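Local coordinates for protein CbbY (Rhodobacter sphaeroides, PDB 4UAS) that dephosphorylates xylulose-1,5-bisphosphate, a potent Rubisco inhibitor made by Rubisco itself, to xylulose 5-phosphate in a magnesium-dependent reaction, at residues 2-7 against 162-167; 109-114 against 137-142. One frame throughout, in Å; residues are numbered along the deposited sequence. Where two conformers were deposited one is given.

Both contacts reach the same parallel sheet of the HAD-type phosphatase, and their centres lie about 8 Å apart. Strands 4-7 and 110-114 are neighbours in that sheet, and 140-142 adds the outermost strand beyond 110-114. Along the chain the order is 2-7, 109-114, 137-142 and 162-167, so contact 2 falls wholly between the two halves of contact 1. Strand 140-142 leads on to helix 155-164, which folds back over the sheet and brings its C-terminal end to strand 4-7. Contact 2 thus pairs strands edge to edge, whereas contact 1 packs a helix end on a sheet face. Strand 4-7 runs on to Asp8 and Asp10, which bind the magnesium ion together with Asp176.

Contact 1: 2-7 against 162-167; sequences IEAILF and RELDVP
Leu164, the last residue of helix 155-164, and Val166, just beyond it, lay their methyl groups against Ala4 and Leu6 on one face of strand 4-7. The apolar contacts centre on a single methyl. Leu164 CD1 comes within 3.9 Å of Ala4 CB and also stands 4.0 Å from Leu6 CG, so it meets two residues spaced two apart, on the same face of the strand. The side chains of Leu6 and Leu164 slide past each other in opposite directions, and both methyls of Leu6 stay close to Leu164 CD1, CD2 at 4.0 Å. Val166 divides its two branches: CG2, anti to its own carbonyl carbon, lies 4.1 Å from Ala4 CB, while CG1, anti to the backbone N (chi1 174°), reaches Glu3 CB at 3.9 Å. Ala4 CB is therefore met by both Leu164 and Val166.

The polar part is confined to Glu3. Its chain is extended beyond CG and crosses Val166 obliquely, with Glu3 OE1 4.1 Å from Val166 CG1, a van der Waals approach only. The carboxylate finds its charged mate in Arg170, whose NE forms a salt bridge with OE2. No hydrogen bond joins 2-7 to 162-167; across the contact they meet through side-chain packing. Asp165 leaves the helical conformation with positive phi (59°), and the chain turns there to bring Val166 back toward the strand.

This is a helix end packed on a sheet in the HAD-type fold. Strand 4-7 lies between strands 110-114 and 171-175, and Leu164 also touches Arg110 and Ala112 of the former. The other side of strand 4-7 faces helix 97-107, where Ile5 meets Ala104 and Phe7 meets Leu100 and Ile101.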
loop_
_atom_site.group_PDB
_atom_site.type_symbol
_atom_site.label_atom_id
_atom_site.label_comp_id
_atom_site.label_asym_id
_atom_site.label_seq_id
_atom_site.Cartn_x
_atom_site.Cartn_y
_atom_site.Cartn_z
ATOM N N ILE A 2 -2.770 -11.426 19.525
ATOM C CA ILE A 2 -2.253 -10.229 18.822
ATOM C C ILE A 2 -2.811 -9.013 19.432
ATOM O O ILE A 2 -3.977 -8.966 19.722
ATOM C CB ILE A 2 -2.814 -10.349 17.349
ATOM C CG1 ILE A 2 -2.041 -11.434 16.614
ATOM C CG2 ILE A 2 -2.957 -9.068 16.580
ATOM C CD1 ILE A 2 -0.583 -11.173 16.518
ATOM N N GLU A 3 -1.971 -7.996 19.585
ATOM C CA GLU A 3 -2.420 -6.691 20.104
ATOM C C GLU A 3 -2.583 -5.619 19.043
ATOM O O GLU A 3 -3.285 -4.670 19.236
ATOM C CB GLU A 3 -1.473 -6.175 21.178
ATOM C CG GLU A 3 -1.568 -7.031 22.438
ATOM C CD GLU A 3 -0.630 -6.660 23.545
ATOM O OE1 GLU A 3 0.097 -5.657 23.415
ATOM O OE2 GLU A 3 -0.621 -7.436 24.551
ATOM N N ALA A 4 -2.006 -5.829 17.856
ATOM C CA ALA A 4 -2.145 -4.858 16.759
ATOM C C ALA A 4 -1.975 -5.606 15.439
ATOM O O ALA A 4 -1.184 -6.506 15.341
ATOM C CB ALA A 4 -1.141 -3.687 16.852
ATOM N N ILE A 5 -2.677 -5.090 14.417
ATOM C CA ILE A 5 -2.489 -5.500 13.031
ATOM C C ILE A 5 -2.147 -4.286 12.232
ATOM O O ILE A 5 -2.836 -3.261 12.305
ATOM C CB ILE A 5 -3.773 -6.186 12.459
ATOM C CG1 ILE A 5 -4.325 -7.269 13.375
ATOM C CG2 ILE A 5 -3.486 -6.703 11.080
ATOM C CD1 ILE A 5 -5.736 -7.725 13.036
ATOM N N LEU A 6 -1.102 -4.458 11.424
ATOM C CA LEU A 6 -0.581 -3.388 10.555
ATOM C C LEU A 6 -0.840 -3.792 9.102
ATOM O O LEU A 6 -0.393 -4.854 8.668
ATOM C CB LEU A 6 0.884 -3.132 10.826
ATOM C CG LEU A 6 1.179 -2.621 12.217
ATOM C CD1 LEU A 6 1.357 -3.717 13.217
ATOM C CD2 LEU A 6 2.444 -1.756 12.222
ATOM N N PHE A 7 -1.566 -2.981 8.386
ATOM C CA PHE A 7 -1.946 -3.224 7.003
ATOM C C PHE A 7 -1.192 -2.375 6.015
ATOM O O PHE A 7 -1.180 -1.167 6.088
ATOM C CB PHE A 7 -3.419 -2.902 6.776
ATOM C CG PHE A 7 -4.377 -3.788 7.544
ATOM C CD1 PHE A 7 -4.967 -4.893 6.936
ATOM C CD2 PHE A 7 -4.728 -3.494 8.848
ATOM C CE1 PHE A 7 -5.910 -5.667 7.639
ATOM C CE2 PHE A 7 -5.603 -4.305 9.536
ATOM C CZ PHE A 7 -6.204 -5.355 8.929
ATOM N N ARG A 162 5.804 2.552 16.898
ATOM C CA ARG A 162 6.035 3.537 17.930
ATOM C C ARG A 162 4.728 4.228 18.288
ATOM O O ARG A 162 4.403 4.464 19.464
ATOM C CB ARG A 162 7.141 4.516 17.551
ATOM C CG ARG A 162 7.462 5.435 18.761
ATOM C CD ARG A 162 8.603 6.347 18.612
ATOM N NE ARG A 162 8.458 7.008 17.472
ATOM C CZ ARG A 162 9.086 6.813 16.241
ATOM N NH1 ARG A 162 10.129 6.064 15.895
ATOM N NH2 ARG A 162 8.608 7.524 15.347
ATOM N N GLU A 163 3.961 4.628 17.288
ATOM C CA GLU A 163 2.688 5.304 17.518
ATOM C C GLU A 163 1.669 4.391 18.158
ATOM O O GLU A 163 0.910 4.835 19.011
ATOM C CB GLU A 163 2.143 5.912 16.230
ATOM C CG GLU A 163 2.989 7.059 15.747
ATOM C CD GLU A 163 2.408 7.952 14.714
ATOM O OE1 GLU A 163 1.912 9.015 15.119
ATOM O OE2 GLU A 163 2.464 7.586 13.567
ATOM N N LEU A 164 1.636 3.113 17.777
ATOM C CA LEU A 164 0.759 2.144 18.396
ATOM C C LEU A 164 1.138 1.849 19.814
ATOM O O LEU A 164 0.244 1.480 20.622
ATOM C CB LEU A 164 0.797 0.808 17.626
ATOM C CG LEU A 164 0.048 0.758 16.303
ATOM C CD1 LEU A 164 0.514 -0.459 15.494
ATOM C CD2 LEU A 164 -1.492 0.730 16.486
ATOM N N ASP A 165 2.433 1.959 20.106
ATOM C CA ASP A 165 3.013 1.587 21.367
ATOM C C ASP A 165 2.728 0.107 21.632
ATOM O O ASP A 165 2.298 -0.272 22.751
ATOM C CB ASP A 165 2.559 2.507 22.517
ATOM C CG ASP A 165 3.412 2.291 23.750
ATOM O OD1 ASP A 165 4.678 2.102 23.605
ATOM O OD2 ASP A 165 2.852 2.405 24.875
ATOM N N VAL A 166 3.020 -0.748 20.655
ATOM C CA VAL A 166 2.868 -2.232 20.772
ATOM C C VAL A 166 4.223 -2.757 20.331
ATOM O O VAL A 166 4.735 -2.338 19.274
ATOM C CB VAL A 166 1.730 -2.758 19.872
ATOM C CG1 VAL A 166 1.668 -4.254 19.885
ATOM C CG2 VAL A 166 0.353 -2.216 20.319
ATOM N N PRO A 167 4.792 -3.724 21.094
ATOM C CA PRO A 167 6.081 -4.322 20.681
ATOM C C PRO A 167 5.802 -5.167 19.421
ATOM O O PRO A 167 4.743 -5.801 19.300
ATOM C CB PRO A 167 6.504 -5.179 21.858
ATOM C CG PRO A 167 5.404 -5.173 22.813
ATOM C CD PRO A 167 4.341 -4.230 22.399
#

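Contact 2: 109-114 against 137-142; sequences IRLAVA and IFDVIA
A beta-alpha-beta unit, strand 110-114, helix 119-129 and strand 140-142, brings Leu111, Ala112 and Val113 alongside Phe138, Asp139 and Val140 at the edge of the parallel sheet. Val113 N donates to Val140 O at 3.0 Å, and Ala142 N to Val113 O at 2.9 Å. At the start of the ladder Leu111 O accepts two bonds: a longer one from Val140 N at 3.3 Å, which with Val113 N to Val140 O brackets the parallel bridge of Ala112 with Val140, and one from Asp139 N at 2.8 Å. Asp139 OD2 receives Leu111 N at 2.9 Å through its anti lone pair, in a nearly straight bond (166°). Asp139 thus grips both backbone polar atoms of Leu111, one with its side chain and one with its N.

Val113 CG2, anti to its own carbonyl carbon, sits over the centre of the Phe138 ring in a CH-pi contact, 3.5 Å from the centroid and 3° off the normal. Ile137 CG2 covers the opposite face, nearer the rim, so the ring is sandwiched between aliphatic groups. An alanine in place of Phe138 would probably open a gap beneath Val113 CG2 and leave Ile137 CG2 without that ring contact.

Ala112, Val140, Ala114 and Ala142 direct their CB atoms to the sheet face covered by helix 155-164, where Val140 meets Leu164 and Ala142 meets Ile156. Leu111 packs against helix 97-107, and strand 4-7 hydrogen-bonds along the other edge of strand 110-114.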
loop_
_atom_site.group_PDB
_atom_site.type_symbol
_atom_site.label_atom_id
_atom_site.label_comp_id
_atom_site.label_asym_id
_atom_site.label_seq_id
_atom_site.Cartn_x
_atom_site.Cartn_y
_atom_site.Cartn_z
ATOM N N ILE A 109 -8.513 -4.996 19.228
ATOM C CA ILE A 109 -7.186 -5.001 18.661
ATOM C C ILE A 109 -6.960 -3.671 17.904
ATOM O O ILE A 109 -7.782 -3.226 17.122
ATOM C CB ILE A 109 -7.067 -6.199 17.740
ATOM C CG1 ILE A 109 -7.026 -7.469 18.597
ATOM C CG2 ILE A 109 -5.765 -6.153 16.924
ATOM C CD1 ILE A 109 -7.232 -8.685 17.805
ATOM N N ARG A 110 -5.838 -3.020 18.149
ATOM C CA ARG A 110 -5.602 -1.746 17.476
ATOM C C ARG A 110 -5.054 -2.016 16.063
ATOM O O ARG A 110 -4.321 -2.951 15.804
ATOM C CB ARG A 110 -4.635 -0.892 18.289
ATOM C CG ARG A 110 -5.197 -0.548 19.655
ATOM C CD ARG A 110 -4.312 0.454 20.399
ATOM N NE ARG A 110 -4.552 1.830 19.907
ATOM C CZ ARG A 110 -3.582 2.733 19.669
ATOM N NH1 ARG A 110 -2.332 2.424 19.901
ATOM N NH2 ARG A 110 -3.836 3.964 19.243
ATOM N N LEU A 111 -5.372 -1.103 15.169
ATOM C CA LEU A 111 -5.118 -1.230 13.725
ATOM C C LEU A 111 -4.307 -0.046 13.210
ATOM O O LEU A 111 -4.579 1.102 13.533
ATOM C CB LEU A 111 -6.465 -1.285 12.979
ATOM C CG LEU A 111 -7.410 -2.378 13.417
ATOM C CD1 LEU A 111 -8.702 -2.323 12.610
ATOM C CD2 LEU A 111 -6.860 -3.756 13.373
ATOM N N ALA A 112 -3.360 -0.346 12.318
ATOM C CA ALA A 112 -2.560 0.663 11.659
ATOM C C ALA A 112 -2.548 0.430 10.147
ATOM O O ALA A 112 -2.598 -0.744 9.696
ATOM C CB ALA A 112 -1.137 0.719 12.183
ATOM N N VAL A 113 -2.344 1.476 9.401
ATOM C CA VAL A 113 -1.845 1.435 8.036
ATOM C C VAL A 113 -0.360 1.770 8.063
ATOM O O VAL A 113 0.062 2.658 8.778
ATOM C CB VAL A 113 -2.594 2.473 7.157
ATOM C CG1 VAL A 113 -1.825 2.986 5.994
ATOM C CG2 VAL A 113 -3.924 1.822 6.753
ATOM N N ALA A 114 0.408 1.025 7.260
ATOM C CA ALA A 114 1.822 1.271 7.052
ATOM C C ALA A 114 2.063 1.171 5.545
ATOM O O ALA A 114 2.057 0.049 5.014
ATOM C CB ALA A 114 2.676 0.295 7.824
ATOM N N ILE A 137 -11.298 4.105 10.942
ATOM C CA ILE A 137 -10.976 2.691 10.734
ATOM C C ILE A 137 -9.683 2.329 11.427
ATOM O O ILE A 137 -9.637 1.336 12.128
ATOM C CB ILE A 137 -10.918 2.334 9.236
ATOM C CG1 ILE A 137 -12.224 2.733 8.528
ATOM C CG2 ILE A 137 -10.631 0.841 8.989
ATOM C CD1 ILE A 137 -13.429 2.004 9.031
ATOM N N PHE A 138 -8.636 3.159 11.200
ATOM C CA PHE A 138 -7.276 2.851 11.676
ATOM C C PHE A 138 -6.928 3.793 12.827
ATOM O O PHE A 138 -7.082 5.023 12.730
ATOM C CB PHE A 138 -6.311 2.986 10.524
ATOM C CG PHE A 138 -6.630 2.011 9.412
ATOM C CD1 PHE A 138 -6.285 0.662 9.531
ATOM C CD2 PHE A 138 -7.253 2.416 8.258
ATOM C CE1 PHE A 138 -6.629 -0.236 8.524
ATOM C CE2 PHE A 138 -7.602 1.529 7.255
ATOM C CZ PHE A 138 -7.280 0.193 7.374
ATOM N N ASP A 139 -6.364 3.212 13.860
ATOM C CA ASP A 139 -5.902 3.967 15.037
ATOM C C ASP A 139 -4.646 4.776 14.702
ATOM O O ASP A 139 -4.417 5.846 15.291
ATOM C CB ASP A 139 -5.648 2.998 16.166
ATOM C CG ASP A 139 -6.896 2.239 16.542
ATOM O OD1 ASP A 139 -7.762 2.868 17.098
ATOM O OD2 ASP A 139 -7.043 1.064 16.155
ATOM N N VAL A 140 -3.835 4.276 13.780
ATOM C CA VAL A 140 -2.563 4.861 13.398
ATOM C C VAL A 140 -2.444 4.797 11.895
ATOM O O VAL A 140 -2.741 3.755 11.287
ATOM C CB VAL A 140 -1.389 4.093 14.050
ATOM C CG1 VAL A 140 -0.034 4.458 13.423
ATOM C CG2 VAL A 140 -1.343 4.352 15.566
ATOM N N ILE A 141 -2.029 5.898 11.256
ATOM C CA ILE A 141 -1.797 5.939 9.828
ATOM C C ILE A 141 -0.381 6.400 9.599
ATOM O O ILE A 141 -0.021 7.553 9.875
ATOM C CB ILE A 141 -2.802 6.824 9.053
ATOM C CG1 ILE A 141 -4.235 6.277 9.277
ATOM C CG2 ILE A 141 -2.495 6.871 7.561
ATOM C CD1 ILE A 141 -5.317 7.191 8.801
ATOM N N ALA A 142 0.474 5.531 9.088
ATOM C CA ALA A 142 1.840 5.793 8.737
ATOM C C ALA A 142 1.914 5.705 7.192
ATOM O O ALA A 142 1.776 4.597 6.645
ATOM C CB ALA A 142 2.781 4.823 9.434
#